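PDB 2FNA: conserved hypothetical protein from Sulfolobus solfataricus, which is an archaeal AAA+ ATPase that binds ADP in its nucleotide pocket and probably hydrolyses ATP, though its cellular role is unassigned. Local coordinates for residues K207-S210 against R211-I215; F229-Y232 against E233-Y236. All coordinates share one frame; numbering follows the deposited sequence.

Contact 1. Residues K207-S210 against R211-I215; sequences KPFS and REEAI
Phe209 packs against the first turn of the helix that starts at Arg211. Its CB lies 3.9 Å from Ala214 CB. Glu213 CB and Ala214 CA lie close to the ring, and CD1 comes to 3.9 Å from Glu213 CB. The Glu213 side chain crosses Phe209 at about a right angle, and its carboxylate plane is turned 72° from the ring. This is the tight, buried side. The ring also meets Phe217 and touches Pro243 and Leu246 of helix 243-256. It belongs to the ADP pocket and touches the nucleotide.

Ser210 and Glu213 form a capping box at the N-terminus of helix 211-225. This helix follows the parallel P-loop-type sheet, consistent with the helical lid region of AAA+ ATPases. Ser210 is the N-cap. With chi1 at 71°, its OG is swung in between the backbone N and carbonyl carbon, where it accepts from Glu213 N at 3.2 Å. In return Ser210 N donates to Glu213 OE1 at 3.1 Å, nearly straight at 163°. OE1 is met on its anti side, slightly out of the carboxylate plane. This second bond limits the rotation of the carboxylate, while the first holds the Glu213 amide. Ala214 N donates to Ser210 O at 2.9 Å, a main-chain bond of the first turn. A water lies within bonding distance of both Glu213 OE1 (2.8 Å) and Pro208 O and may serve either.

The solvent side is looser. Glu212 is exposed, and its OE1 merely approaches Ser210 OG. Its chain bends at the CB-CG bond and brings OE2 to Arg211 NH1 in a salt bridge whose hydrogen bond is weak. Arg211 itself links to the next helix, where Glu233 is its stronger partner. Ile215 CD1 sits over the centre of one guanidinium face.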
# COMPACT_ATOMS: atom_id res chain seq x y z
N LYS A 207 -8.36 -7.91 3.77
CA LYS A 207 -8.93 -7.44 5.03
C LYS A 207 -8.07 -8.01 6.14
O LYS A 207 -7.37 -8.99 5.93
CB LYS A 207 -10.43 -7.84 5.14
CG LYS A 207 -11.32 -6.95 4.22
CD LYS A 207 -12.76 -7.27 4.32
CE LYS A 207 -13.58 -6.51 3.26
NZ LYS A 207 -13.42 -5.00 3.35
N PRO A 208 -8.08 -7.36 7.31
CA PRO A 208 -7.50 -7.96 8.49
C PRO A 208 -8.04 -9.36 8.68
O PRO A 208 -9.20 -9.65 8.29
CB PRO A 208 -8.05 -7.08 9.62
CG PRO A 208 -8.22 -5.77 8.99
CD PRO A 208 -8.68 -6.05 7.60
N PHE A 209 -7.27 -10.22 9.31
CA PHE A 209 -7.81 -11.50 9.75
C PHE A 209 -8.97 -11.35 10.74
O PHE A 209 -8.92 -10.51 11.65
CB PHE A 209 -6.72 -12.36 10.38
CG PHE A 209 -5.59 -12.75 9.44
CD1 PHE A 209 -5.83 -13.08 8.13
CD2 PHE A 209 -4.30 -12.87 9.91
CE1 PHE A 209 -4.77 -13.45 7.28
CE2 PHE A 209 -3.24 -13.26 9.08
CZ PHE A 209 -3.49 -13.57 7.77
N SER A 210 -10.01 -12.16 10.54
CA SER A 210 -11.00 -12.38 11.57
C SER A 210 -10.34 -13.15 12.73
O SER A 210 -9.17 -13.57 12.65
CB SER A 210 -12.13 -13.23 11.01
OG SER A 210 -11.65 -14.55 10.82
N ARG A 211 -11.10 -13.35 13.81
CA ARG A 211 -10.60 -14.07 14.99
C ARG A 211 -10.12 -15.44 14.62
O ARG A 211 -9.06 -15.89 15.05
CB ARG A 211 -11.70 -14.19 16.04
CG ARG A 211 -11.25 -14.84 17.30
CD ARG A 211 -12.41 -14.97 18.28
NE ARG A 211 -12.34 -16.19 19.09
CZ ARG A 211 -12.57 -17.43 18.63
NH1 ARG A 211 -12.89 -17.65 17.36
NH2 ARG A 211 -12.48 -18.47 19.45
N GLU A 212 -10.93 -16.10 13.80
CA GLU A 212 -10.73 -17.48 13.42
C GLU A 212 -9.57 -17.62 12.44
O GLU A 212 -8.81 -18.57 12.53
CB GLU A 212 -12.05 -18.09 12.86
CG GLU A 212 -13.23 -18.15 13.90
CD GLU A 212 -13.96 -16.78 14.17
OE1 GLU A 212 -13.84 -15.81 13.37
OE2 GLU A 212 -14.67 -16.69 15.20
N GLU A 213 -9.41 -16.66 11.53
CA GLU A 213 -8.25 -16.63 10.62
C GLU A 213 -6.94 -16.33 11.34
O GLU A 213 -5.91 -16.94 11.07
CB GLU A 213 -8.44 -15.56 9.54
CG GLU A 213 -9.37 -16.02 8.42
CD GLU A 213 -9.74 -14.90 7.47
OE1 GLU A 213 -9.72 -13.72 7.87
OE2 GLU A 213 -10.09 -15.22 6.31
N ALA A 214 -6.99 -15.38 12.26
CA ALA A 214 -5.83 -14.98 13.00
C ALA A 214 -5.28 -16.15 13.80
O ALA A 214 -4.08 -16.44 13.78
CB ALA A 214 -6.18 -13.81 13.92
N ILE A 215 -6.19 -16.85 14.47
CA ILE A 215 -5.88 -18.03 15.27
C ILE A 215 -5.30 -19.13 14.37
O ILE A 215 -4.30 -19.75 14.71
CB ILE A 215 -7.16 -18.52 16.04
CG1 ILE A 215 -7.43 -17.53 17.18
CG2 ILE A 215 -6.99 -19.95 16.57
CD1 ILE A 215 -8.74 -17.70 17.83
O HOH W 1 -9.40 -11.54 6.09

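Contact 2. Residues F229-Y232 against E233-Y236; sequences FKDY and EVVY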
# COMPACT_ATOMS: atom_id res chain seq x y z
N PHE A 229 1.80 -24.24 21.43
CA PHE A 229 1.25 -22.95 21.78
C PHE A 229 -0.20 -23.15 22.21
O PHE A 229 -0.89 -23.96 21.65
CB PHE A 229 1.34 -21.98 20.59
CG PHE A 229 1.19 -20.53 20.99
CD1 PHE A 229 2.28 -19.80 21.43
CD2 PHE A 229 -0.05 -19.91 20.93
CE1 PHE A 229 2.14 -18.46 21.79
CE2 PHE A 229 -0.19 -18.57 21.28
CZ PHE A 229 0.91 -17.86 21.72
N LYS A 230 -0.64 -22.42 23.23
CA LYS A 230 -2.00 -22.55 23.78
C LYS A 230 -2.84 -21.26 23.75
O LYS A 230 -4.07 -21.30 23.51
CB LYS A 230 -1.91 -23.11 25.21
CG LYS A 230 -1.71 -24.62 25.29
N ASP A 231 -2.18 -20.12 23.94
CA ASP A 231 -2.84 -18.84 24.21
C ASP A 231 -3.27 -18.02 22.97
O ASP A 231 -3.05 -16.81 22.92
CB ASP A 231 -1.87 -17.99 25.04
CG ASP A 231 -1.59 -18.59 26.37
OD1 ASP A 231 -2.51 -18.60 27.21
OD2 ASP A 231 -0.44 -19.04 26.56
N TYR A 232 -3.89 -18.66 21.99
CA TYR A 232 -4.25 -17.96 20.77
C TYR A 232 -5.24 -16.82 21.00
O TYR A 232 -5.16 -15.80 20.34
CB TYR A 232 -4.81 -18.94 19.76
CG TYR A 232 -3.85 -19.99 19.30
CD1 TYR A 232 -2.87 -19.70 18.34
CD2 TYR A 232 -3.92 -21.29 19.79
CE1 TYR A 232 -1.96 -20.68 17.92
CE2 TYR A 232 -3.05 -22.27 19.36
CZ TYR A 232 -2.08 -21.97 18.42
OH TYR A 232 -1.22 -22.97 18.01
N GLU A 233 -6.17 -16.98 21.94
CA GLU A 233 -7.25 -16.00 22.12
C GLU A 233 -6.73 -14.71 22.71
O GLU A 233 -7.15 -13.63 22.29
CB GLU A 233 -8.35 -16.54 23.04
CG GLU A 233 -9.07 -17.74 22.51
CD GLU A 233 -9.96 -17.39 21.36
OE1 GLU A 233 -10.54 -16.29 21.35
OE2 GLU A 233 -10.07 -18.24 20.45
N VAL A 234 -5.83 -14.80 23.68
CA VAL A 234 -5.26 -13.60 24.25
C VAL A 234 -4.41 -12.85 23.22
O VAL A 234 -4.36 -11.63 23.24
CB VAL A 234 -4.44 -13.85 25.55
CG1 VAL A 234 -3.21 -14.66 25.29
CG2 VAL A 234 -4.06 -12.51 26.20
N VAL A 235 -3.76 -13.59 22.32
CA VAL A 235 -2.95 -12.94 21.30
C VAL A 235 -3.89 -12.13 20.41
O VAL A 235 -3.65 -10.96 20.20
CB VAL A 235 -2.09 -13.91 20.46
CG1 VAL A 235 -1.34 -13.15 19.34
CG2 VAL A 235 -1.10 -14.64 21.33
N TYR A 236 -4.97 -12.73 19.90
CA TYR A 236 -5.94 -11.99 19.10
C TYR A 236 -6.54 -10.78 19.85
O TYR A 236 -6.70 -9.69 19.28
CB TYR A 236 -7.06 -12.89 18.57
CG TYR A 236 -8.05 -12.13 17.69
CD1 TYR A 236 -7.69 -11.69 16.41
CD2 TYR A 236 -9.31 -11.81 18.16
CE1 TYR A 236 -8.59 -10.95 15.64
CE2 TYR A 236 -10.21 -11.10 17.39
CZ TYR A 236 -9.86 -10.69 16.14
OH TYR A 236 -10.79 -9.97 15.42
O HOH W 2 -6.38 -19.31 24.08
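Phe229 reaches past the turn to Val235, which comes to the edge of its ring, near the ring plane. Phe229 CZ and Val235 CG2 are 3.8 Å apart, and the two side chains are set obliquely. A chi1 of -163° swings the ring away from the Phe229 amide, out to Val235. The same ring has a second neighbour in the loop: its CD2 sits over the centre of one face of the Tyr232 ring, 3.6 Å above the plane. The two rings are steeply inclined, at about 60°. Phe222 stacks on Phe229 from helix 211-225, and Tyr253 meets it edge-to-face.

The chain enters helix 232-239 through an inverse gamma turn centred on Asp231, closed by a weak bond from Tyr232 N to Lys230 O. With helices 211-225 and 243-256, this helix is consistent with the helical lid of AAA+ ATPases. Asp231 holds the N-cap position, but its side chain makes no capping bond. A water takes part at this end. It donates to Lys230 O and accepts from Glu233 N at 3.2 Å, giving that first-turn amide a partner.

Asp231 is flanked by both valines. Val234 CG1 lies 3.2 Å from Asp231 O and 3.6 Å from Asp231 CB. Its chi1 of 66° puts that methyl between its own backbone N and carbonyl carbon, facing back to the cap residue. Val235 CG2 is 3.3 Å from the same carbonyl oxygen. Val235 N gives Asp231 O a weak hydrogen bond, whereas Tyr236 N bonds Tyr232 O more firmly at 3.1 Å.

Tyr232 touches Leu218 and Arg219 of helix 211-225. On another side, Asp231 and Val234 touch Leu259 of helix 259-282.

From the N terminus, the chain leaves edge strand 202-206 of the parallel sheet and enters contact 1, which closes the short loop leading into helix 211-225. That helix then runs to the loop of contact 2, which starts helix 232-239. The two contacts are in series: neither nests within the other nor crosses it. Their centres are 12 Å apart, and they touch because the second helix folds back beside the first. Arg211 NH2 and Glu233 OE2 form a salt bridge at 2.6 Å, and Ala214 CB packs on Tyr236 CD1 at 3.6 Å. Both helix starts also touch helix 243-256, Ala214 at Leu246 and Val235 at Leu246 and Phe249.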